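Local coordinates for cortical-lytic enzyme (Bacillus cereus, PDB 4S3J), which acts as an N-acetylglucosaminidase that degrades partially broken-down spore cortex peptidoglycan during germination, recognising its muramic acid delta-lactam residues, at residues R227-K238 against A266-D277. Sequence-based numbering, arbitrary orientation.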
ATOM      1  N   ARG A 227     -24.139  -0.007  13.913  1.00 24.95           N
ATOM      2  CA  ARG A 227     -23.548  -1.163  13.215  1.00 24.09           C
ATOM      3  C   ARG A 227     -24.522  -1.746  12.190  1.00 22.93           C
ATOM      4  O   ARG A 227     -24.222  -1.823  10.994  1.00 25.34           O
ATOM      5  CB  ARG A 227     -23.131  -2.248  14.220  1.00 25.48           C
ATOM      6  CG  ARG A 227     -22.505  -3.486  13.586  1.00 29.87           C
ATOM      7  CD  ARG A 227     -22.122  -4.535  14.636  1.00 27.67           C
ATOM      8  NE  ARG A 227     -23.273  -4.902  15.446  1.00 31.80           N
ATOM      9  CZ  ARG A 227     -24.217  -5.752  15.066  1.00 38.06           C
ATOM     10  NH1 ARG A 227     -24.156  -6.331  13.877  1.00 37.69           N
ATOM     11  NH2 ARG A 227     -25.241  -6.000  15.877  1.00 37.53           N
ATOM     12  N   GLU A 228     -25.709  -2.131  12.647  1.00 25.61           N
ATOM     13  CA  GLU A 228     -26.659  -2.763  11.742  1.00 29.87           C
ATOM     14  C   GLU A 228     -27.270  -1.761  10.756  1.00 28.41           C
ATOM     15  O   GLU A 228     -27.569  -2.137   9.621  1.00 26.18           O
ATOM     16  CB  GLU A 228     -27.752  -3.484  12.533  1.00 36.41           C
ATOM     17  CG  GLU A 228     -28.791  -4.155  11.658  1.00 48.48           C
ATOM     18  CD  GLU A 228     -28.193  -5.134  10.652  1.00 59.65           C
ATOM     19  OE1 GLU A 228     -27.139  -5.757  10.939  1.00 49.22           O
ATOM     20  OE2 GLU A 228     -28.787  -5.260   9.558  1.00 43.33           O
ATOM     21  N   ALA A 229     -27.439  -0.495  11.168  1.00 26.45           N
ATOM     22  CA  ALA A 229     -27.918   0.548  10.254  1.00 24.44           C
ATOM     23  C   ALA A 229     -26.919   0.777   9.104  1.00 22.92           C
ATOM     24  O   ALA A 229     -27.311   1.072   7.973  1.00 27.41           O
ATOM     25  CB  ALA A 229     -28.190   1.859  11.015  1.00 23.67           C
ATOM     26  N   TYR A 230     -25.626   0.649   9.388  1.00 22.85           N
ATOM     27  CA  TYR A 230     -24.609   0.754   8.346  1.00 23.04           C
ATOM     28  C   TYR A 230     -24.730  -0.450   7.396  1.00 22.27           C
ATOM     29  O   TYR A 230     -24.702  -0.296   6.174  1.00 23.81           O
ATOM     30  CB  TYR A 230     -23.202   0.819   8.964  1.00 22.04           C
ATOM     31  CG  TYR A 230     -22.061   1.167   8.016  1.00 21.07           C
ATOM     32  CD1 TYR A 230     -22.292   1.646   6.728  1.00 23.82           C
ATOM     33  CD2 TYR A 230     -20.748   1.009   8.419  1.00 23.64           C
ATOM     34  CE1 TYR A 230     -21.238   1.963   5.874  1.00 25.84           C
ATOM     35  CE2 TYR A 230     -19.679   1.318   7.561  1.00 23.27           C
ATOM     36  CZ  TYR A 230     -19.940   1.800   6.296  1.00 21.38           C
ATOM     37  OH  TYR A 230     -18.910   2.113   5.442  1.00 21.82           O
ATOM     38  N   ASN A 231     -24.867  -1.645   7.959  1.00 24.88           N
ATOM     39  CA  ASN A 231     -25.103  -2.836   7.137  1.00 23.37           C
ATOM     40  C   ASN A 231     -26.315  -2.661   6.231  1.00 24.59           C
ATOM     41  O   ASN A 231     -26.252  -2.958   5.042  1.00 27.43           O
ATOM     42  CB  ASN A 231     -25.282  -4.094   7.998  1.00 29.57           C
ATOM     43  CG  ASN A 231     -24.046  -4.450   8.776  1.00 28.82           C
ATOM     44  OD1 ASN A 231     -22.932  -4.083   8.394  1.00 26.26           O
ATOM     45  ND2 ASN A 231     -24.224  -5.185   9.873  1.00 28.13           N
ATOM     46  N   ARG A 232     -27.419  -2.147   6.779  1.00 27.19           N
ATOM     47  CA  ARG A 232     -28.621  -1.931   5.973  1.00 26.36           C
ATOM     48  C   ARG A 232     -28.395  -0.895   4.890  1.00 28.43           C
ATOM     49  O   ARG A 232     -28.883  -1.045   3.775  1.00 25.16           O
ATOM     50  CB  ARG A 232     -29.811  -1.492   6.829  1.00 29.96           C
ATOM     51  CG  ARG A 232     -30.347  -2.513   7.793  1.00 49.22           C
ATOM     52  CD  ARG A 232     -31.738  -2.105   8.237  1.00 53.94           C
ATOM     53  NE  ARG A 232     -31.714  -0.835   8.967  1.00 32.78           N
ATOM     54  CZ  ARG A 232     -31.522  -0.724  10.278  1.00 44.90           C
ATOM     55  NH1 ARG A 232     -31.351  -1.813  11.021  1.00 49.86           N
ATOM     56  NH2 ARG A 232     -31.512   0.476  10.852  1.00 45.25           N
ATOM     57  N   PHE A 233     -27.678   0.179   5.216  1.00 22.73           N
ATOM     58  CA  PHE A 233     -27.352   1.166   4.202  1.00 25.11           C
ATOM     59  C   PHE A 233     -26.564   0.520   3.060  1.00 26.90           C
ATOM     60  O   PHE A 233     -26.861   0.751   1.890  1.00 22.97           O
ATOM     61  CB  PHE A 233     -26.554   2.326   4.813  1.00 23.86           C
ATOM     62  CG  PHE A 233     -25.964   3.256   3.796  1.00 25.93           C
ATOM     63  CD1 PHE A 233     -26.774   4.070   3.027  1.00 27.79           C
ATOM     64  CD2 PHE A 233     -24.585   3.334   3.623  1.00 23.29           C
ATOM     65  CE1 PHE A 233     -26.234   4.936   2.096  1.00 24.93           C
ATOM     66  CE2 PHE A 233     -24.039   4.206   2.694  1.00 26.86           C
ATOM     67  CZ  PHE A 233     -24.862   5.004   1.932  1.00 24.13           C
ATOM     68  N   LEU A 234     -25.566  -0.290   3.391  1.00 23.89           N
ATOM     69  CA  LEU A 234     -24.760  -0.914   2.351  1.00 21.70           C
ATOM     70  C   LEU A 234     -25.620  -1.843   1.497  1.00 24.33           C
ATOM     71  O   LEU A 234     -25.478  -1.842   0.270  1.00 23.87           O
ATOM     72  CB  LEU A 234     -23.577  -1.660   2.962  1.00 21.29           C
ATOM     73  CG  LEU A 234     -22.509  -0.755   3.603  1.00 22.76           C
ATOM     74  CD1 LEU A 234     -21.548  -1.635   4.360  1.00 25.40           C
ATOM     75  CD2 LEU A 234     -21.771   0.107   2.569  1.00 21.78           C
ATOM     76  N   ARG A 235     -26.561  -2.569   2.112  1.00 26.61           N
ATOM     77  CA  ARG A 235     -27.455  -3.401   1.325  1.00 27.98           C
ATOM     78  C   ARG A 235     -28.304  -2.529   0.415  1.00 29.62           C
ATOM     79  O   ARG A 235     -28.517  -2.865  -0.739  1.00 26.87           O
ATOM     80  CB  ARG A 235     -28.373  -4.274   2.202  1.00 27.57           C
ATOM     81  CG  ARG A 235     -27.646  -5.211   3.148  1.00 34.15           C
ATOM     82  CD  ARG A 235     -28.581  -6.097   3.974  1.00 37.07           C
ATOM     83  NE  ARG A 235     -27.802  -6.860   4.949  1.00 40.60           N
ATOM     84  CZ  ARG A 235     -27.790  -6.646   6.263  1.00 46.45           C
ATOM     85  NH1 ARG A 235     -28.561  -5.709   6.811  1.00 35.68           N
ATOM     86  NH2 ARG A 235     -27.012  -7.390   7.042  1.00 40.32           N
ATOM     87  N   ASN A 236     -28.784  -1.395   0.927  1.00 24.89           N
ATOM     88  CA  ASN A 236     -29.629  -0.524   0.114  1.00 25.30           C
ATOM     89  C   ASN A 236     -28.887   0.023  -1.102  1.00 26.02           C
ATOM     90  O   ASN A 236     -29.445   0.096  -2.191  1.00 28.97           O
ATOM     91  CB  ASN A 236     -30.167   0.639   0.940  1.00 24.81           C
ATOM     92  CG  ASN A 236     -31.221   0.206   1.955  1.00 28.90           C
ATOM     93  OD1 ASN A 236     -31.795  -0.885   1.861  1.00 31.68           O
ATOM     94  ND2 ASN A 236     -31.466   1.062   2.943  1.00 30.29           N
ATOM     95  N   VAL A 237     -27.627   0.413  -0.919  1.00 26.06           N
ATOM     96  CA  VAL A 237     -26.829   0.890  -2.044  1.00 22.86           C
ATOM     97  C   VAL A 237     -26.561  -0.242  -3.036  1.00 23.18           C
ATOM     98  O   VAL A 237     -26.731  -0.063  -4.240  1.00 26.84           O
ATOM     99  CB  VAL A 237     -25.475   1.483  -1.583  1.00 22.00           C
ATOM    100  CG1 VAL A 237     -24.629   1.869  -2.791  1.00 23.02           C
ATOM    101  CG2 VAL A 237     -25.700   2.699  -0.682  1.00 22.29           C
ATOM    102  N   LYS A 238     -26.133  -1.391  -2.518  1.00 24.52           N
ATOM    103  CA  LYS A 238     -25.791  -2.544  -3.360  1.00 26.66           C
ATOM    104  C   LYS A 238     -26.963  -2.920  -4.258  1.00 25.68           C
ATOM    105  O   LYS A 238     -26.792  -3.166  -5.457  1.00 28.65           O
ATOM    106  CB  LYS A 238     -25.389  -3.740  -2.498  1.00 26.02           C
ATOM    107  CG  LYS A 238     -25.019  -4.978  -3.312  1.00 29.19           C
ATOM    108  CD  LYS A 238     -23.833  -4.733  -4.189  1.00 40.85           C
ATOM    109  CE  LYS A 238     -23.461  -5.986  -4.937  1.00 56.12           C
ATOM    110  NZ  LYS A 238     -22.509  -5.650  -6.015  1.00 62.61           N
ATOM    111  N   ALA A 266     -18.849  -1.012  14.710  1.00 25.11           N
ATOM    112  CA  ALA A 266     -19.590  -0.616  13.527  1.00 24.83           C
ATOM    113  C   ALA A 266     -18.977  -1.133  12.237  1.00 25.67           C
ATOM    114  O   ALA A 266     -19.619  -1.069  11.198  1.00 24.68           O
ATOM    115  CB  ALA A 266     -19.696   0.894  13.468  1.00 25.85           C
ATOM    116  N   HIS A 267     -17.744  -1.641  12.293  1.00 21.10           N
ATOM    117  CA  HIS A 267     -17.142  -2.269  11.112  1.00 24.19           C
ATOM    118  C   HIS A 267     -17.322  -3.786  11.202  1.00 22.53           C
ATOM    119  O   HIS A 267     -16.478  -4.512  11.731  1.00 24.75           O
ATOM    120  CB  HIS A 267     -15.667  -1.891  10.966  1.00 19.86           C
ATOM    121  CG  HIS A 267     -15.461  -0.539  10.375  1.00 22.98           C
ATOM    122  ND1 HIS A 267     -14.223  -0.095   9.918  1.00 22.44           N
ATOM    123  CD2 HIS A 267     -16.311   0.487  10.147  1.00 23.12           C
ATOM    124  CE1 HIS A 267     -14.339   1.117   9.450  1.00 22.05           C
ATOM    125  NE2 HIS A 267     -15.599   1.512   9.578  1.00 22.10           N
ATOM    126  N   ASP A 268     -18.443  -4.237  10.661  1.00 20.72           N
ATOM    127  CA  ASP A 268     -18.885  -5.619  10.766  1.00 22.57           C
ATOM    128  C   ASP A 268     -18.304  -6.422   9.611  1.00 24.04           C
ATOM    129  O   ASP A 268     -18.843  -6.422   8.501  1.00 25.24           O
ATOM    130  CB  ASP A 268     -20.418  -5.644  10.766  1.00 23.93           C
ATOM    131  CG  ASP A 268     -21.017  -7.004  11.126  1.00 27.67           C
ATOM    132  OD1 ASP A 268     -20.382  -8.056  10.886  1.00 25.87           O
ATOM    133  OD2 ASP A 268     -22.160  -6.997  11.669  1.00 29.08           O
ATOM    134  N   TYR A 269     -17.181  -7.096   9.868  1.00 26.22           N
ATOM    135  CA  TYR A 269     -16.464  -7.814   8.827  1.00 22.29           C
ATOM    136  C   TYR A 269     -17.367  -8.817   8.097  1.00 22.21           C
ATOM    137  O   TYR A 269     -17.451  -8.807   6.868  1.00 26.37           O
ATOM    138  CB  TYR A 269     -15.257  -8.555   9.422  1.00 26.35           C
ATOM    139  CG  TYR A 269     -13.929  -7.790   9.476  1.00 23.26           C
ATOM    140  CD1 TYR A 269     -13.845  -6.504   9.999  1.00 21.80           C
ATOM    141  CD2 TYR A 269     -12.755  -8.396   9.050  1.00 24.09           C
ATOM    142  CE1 TYR A 269     -12.630  -5.830  10.059  1.00 19.73           C
ATOM    143  CE2 TYR A 269     -11.549  -7.738   9.104  1.00 22.22           C
ATOM    144  CZ  TYR A 269     -11.478  -6.466   9.612  1.00 19.81           C
ATOM    145  OH  TYR A 269     -10.256  -5.828   9.670  1.00 22.23           O
ATOM    146  N   LYS A 270     -18.088  -9.640   8.864  1.00 26.42           N
ATOM    147  CA  LYS A 270     -18.903 -10.705   8.289  1.00 31.96           C
ATOM    148  C   LYS A 270     -20.034 -10.132   7.443  1.00 27.11           C
ATOM    149  O   LYS A 270     -20.259 -10.559   6.318  1.00 26.02           O
ATOM    150  CB  LYS A 270     -19.500 -11.568   9.399  1.00 41.19           C
ATOM    151  CG  LYS A 270     -20.171 -12.857   8.932  1.00 69.28           C
ATOM    152  CD  LYS A 270     -20.738 -13.614  10.129  1.00 97.40           C
ATOM    153  CE  LYS A 270     -19.665 -14.253  10.987  1.00108.13           C
ATOM    154  NZ  LYS A 270     -20.258 -14.911  12.183  1.00116.26           N
ATOM    155  N   ALA A 271     -20.752  -9.155   7.989  1.00 24.89           N
ATOM    156  CA  ALA A 271     -21.869  -8.567   7.265  1.00 24.24           C
ATOM    157  C   ALA A 271     -21.427  -7.834   6.006  1.00 25.30           C
ATOM    158  O   ALA A 271     -22.034  -7.988   4.953  1.00 27.81           O
ATOM    159  CB  ALA A 271     -22.654  -7.621   8.179  1.00 25.97           C
ATOM    160  N   GLN A 272     -20.389  -7.008   6.117  1.00 25.89           N
ATOM    161  CA  GLN A 272     -19.948  -6.255   4.950  1.00 25.36           C
ATOM    162  C   GLN A 272     -19.425  -7.201   3.876  1.00 25.02           C
ATOM    163  O   GLN A 272     -19.704  -7.017   2.693  1.00 26.73           O
ATOM    164  CB  GLN A 272     -18.881  -5.215   5.340  1.00 23.08           C
ATOM    165  CG  GLN A 272     -19.429  -4.085   6.225  1.00 22.31           C
ATOM    166  CD  GLN A 272     -18.554  -2.835   6.243  1.00 24.71           C
ATOM    167  OE1 GLN A 272     -17.733  -2.629   5.355  1.00 27.76           O
ATOM    168  NE2 GLN A 272     -18.711  -2.018   7.281  1.00 25.46           N
ATOM    169  N   GLY A 273     -18.711  -8.244   4.290  1.00 24.29           N
ATOM    170  CA  GLY A 273     -18.152  -9.203   3.353  1.00 27.24           C
ATOM    171  C   GLY A 273     -19.198  -9.907   2.506  1.00 31.78           C
ATOM    172  O   GLY A 273     -18.932 -10.360   1.388  1.00 32.62           O
ATOM    173  N   GLN A 274     -20.403 -10.007   3.054  1.00 28.78           N
ATOM    174  CA  GLN A 274     -21.514 -10.621   2.365  1.00 31.22           C
ATOM    175  C   GLN A 274     -22.160  -9.669   1.347  1.00 38.69           C
ATOM    176  O   GLN A 274     -22.838 -10.106   0.420  1.00 31.36           O
ATOM    177  CB  GLN A 274     -22.538 -11.107   3.401  1.00 32.18           C
ATOM    178  CG  GLN A 274     -23.531 -12.109   2.867  1.00 52.01           C
ATOM    179  CD  GLN A 274     -24.334 -12.774   3.971  1.00 71.21           C
ATOM    180  OE1 GLN A 274     -23.883 -12.860   5.114  1.00 74.04           O
ATOM    181  NE2 GLN A 274     -25.523 -13.253   3.634  1.00 73.14           N
ATOM    182  N   ILE A 275     -22.005  -8.367   1.571  1.00 25.73           N
ATOM    183  CA  ILE A 275     -22.646  -7.353   0.747  1.00 27.41           C
ATOM    184  C   ILE A 275     -21.750  -6.789  -0.355  1.00 27.74           C
ATOM    185  O   ILE A 275     -22.168  -6.650  -1.498  1.00 28.84           O
ATOM    186  CB  ILE A 275     -23.137  -6.183   1.617  1.00 26.96           C
ATOM    187  CG1 ILE A 275     -24.101  -6.682   2.700  1.00 30.02           C
ATOM    188  CG2 ILE A 275     -23.817  -5.118   0.757  1.00 27.19           C
ATOM    189  CD1 ILE A 275     -24.335  -5.703   3.824  1.00 25.04           C
ATOM    190  N   VAL A 276     -20.539  -6.390   0.005  1.00 23.08           N
ATOM    191  CA  VAL A 276     -19.709  -5.608  -0.912  1.00 24.36           C
ATOM    192  C   VAL A 276     -18.884  -6.453  -1.902  1.00 23.43           C
ATOM    193  O   VAL A 276     -18.736  -7.667  -1.749  1.00 26.01           O
ATOM    194  CB  VAL A 276     -18.743  -4.689  -0.120  1.00 23.47           C
ATOM    195  CG1 VAL A 276     -19.495  -3.849   0.911  1.00 23.61           C
ATOM    196  CG2 VAL A 276     -17.649  -5.512   0.545  1.00 27.06           C
ATOM    197  N   ASP A 277     -18.365  -5.801  -2.938  1.00 22.82           N
ATOM    198  CA  ASP A 277     -17.492  -6.457  -3.907  1.00 22.82           C
ATOM    199  C   ASP A 277     -16.074  -6.609  -3.378  1.00 23.96           C
ATOM    200  O   ASP A 277     -15.437  -7.635  -3.618  1.00 24.82           O
ATOM    201  CB  ASP A 277     -17.503  -5.680  -5.222  1.00 24.27           C
ATOM    202  CG  ASP A 277     -18.841  -5.776  -5.934  1.00 28.97           C
ATOM    203  OD1 ASP A 277     -19.078  -6.822  -6.572  1.00 33.41           O
ATOM    204  OD2 ASP A 277     -19.670  -4.846  -5.815  1.00 24.54           O
TER
HETATM  205  O   HOH W   1     -20.668  -2.744   9.390  1.00 23.77           O
HETATM  206  O   HOH W   2     -24.705  -8.905   5.506  1.00 26.59           O
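A bend at chi3 (56°) turns the otherwise extended Arg227 chain onto the Asp268 carboxylate, while Asn231, its CG beside the backbone N (chi1 -64°), swings its amide to the same carboxylate. These groups join two neighbouring, nearly parallel outer helices of the family 18 TIM barrel, 227-238 and 269-275, whose axes approach to 9.9 Å. Arg227 NH1 forms a salt bridge with Asp268 OD2 (3.1 Å), the oxygen lying in the guanidinium plane. Asn231 ND2 donates to Asp268 OD2 from the opposite face of the carboxylate (3.3 Å) and, by its second N-H, to Glu228 OE1, which fixes the amide's rotation. Asp268 is also the N-cap of helix 269-275: its OD1 takes the Ala271 N-H almost straight (170°). A four-bonded water lies between the helices, donating to Asn231 OD1 and Ala266 O and accepting from Asp268 N and Gln272 NE2. Further toward the C-terminal ends, Leu234 CD1 packs on Gln272 CD (3.7 Å), whose OE1 is held by Thr249 of the barrel strand 246-251. Ile275 is a knob in the hole formed by Asn231, Leu234, Arg235 and Lys238; its CD1 presses on Arg235 CG at 3.4 Å. Arg235 is itself steadied by a salt bridge to Glu228. Next to Ala266, His267 lies with its side chain about 4 Å from that of Glu220, the likely proton donor. Toward the C-terminal end, Lys238 reaches past Ile275 O; its NZ meets Asp277 OD2 on the syn side at 3.0 Å, an oxygen that also accepts from Leu247 N.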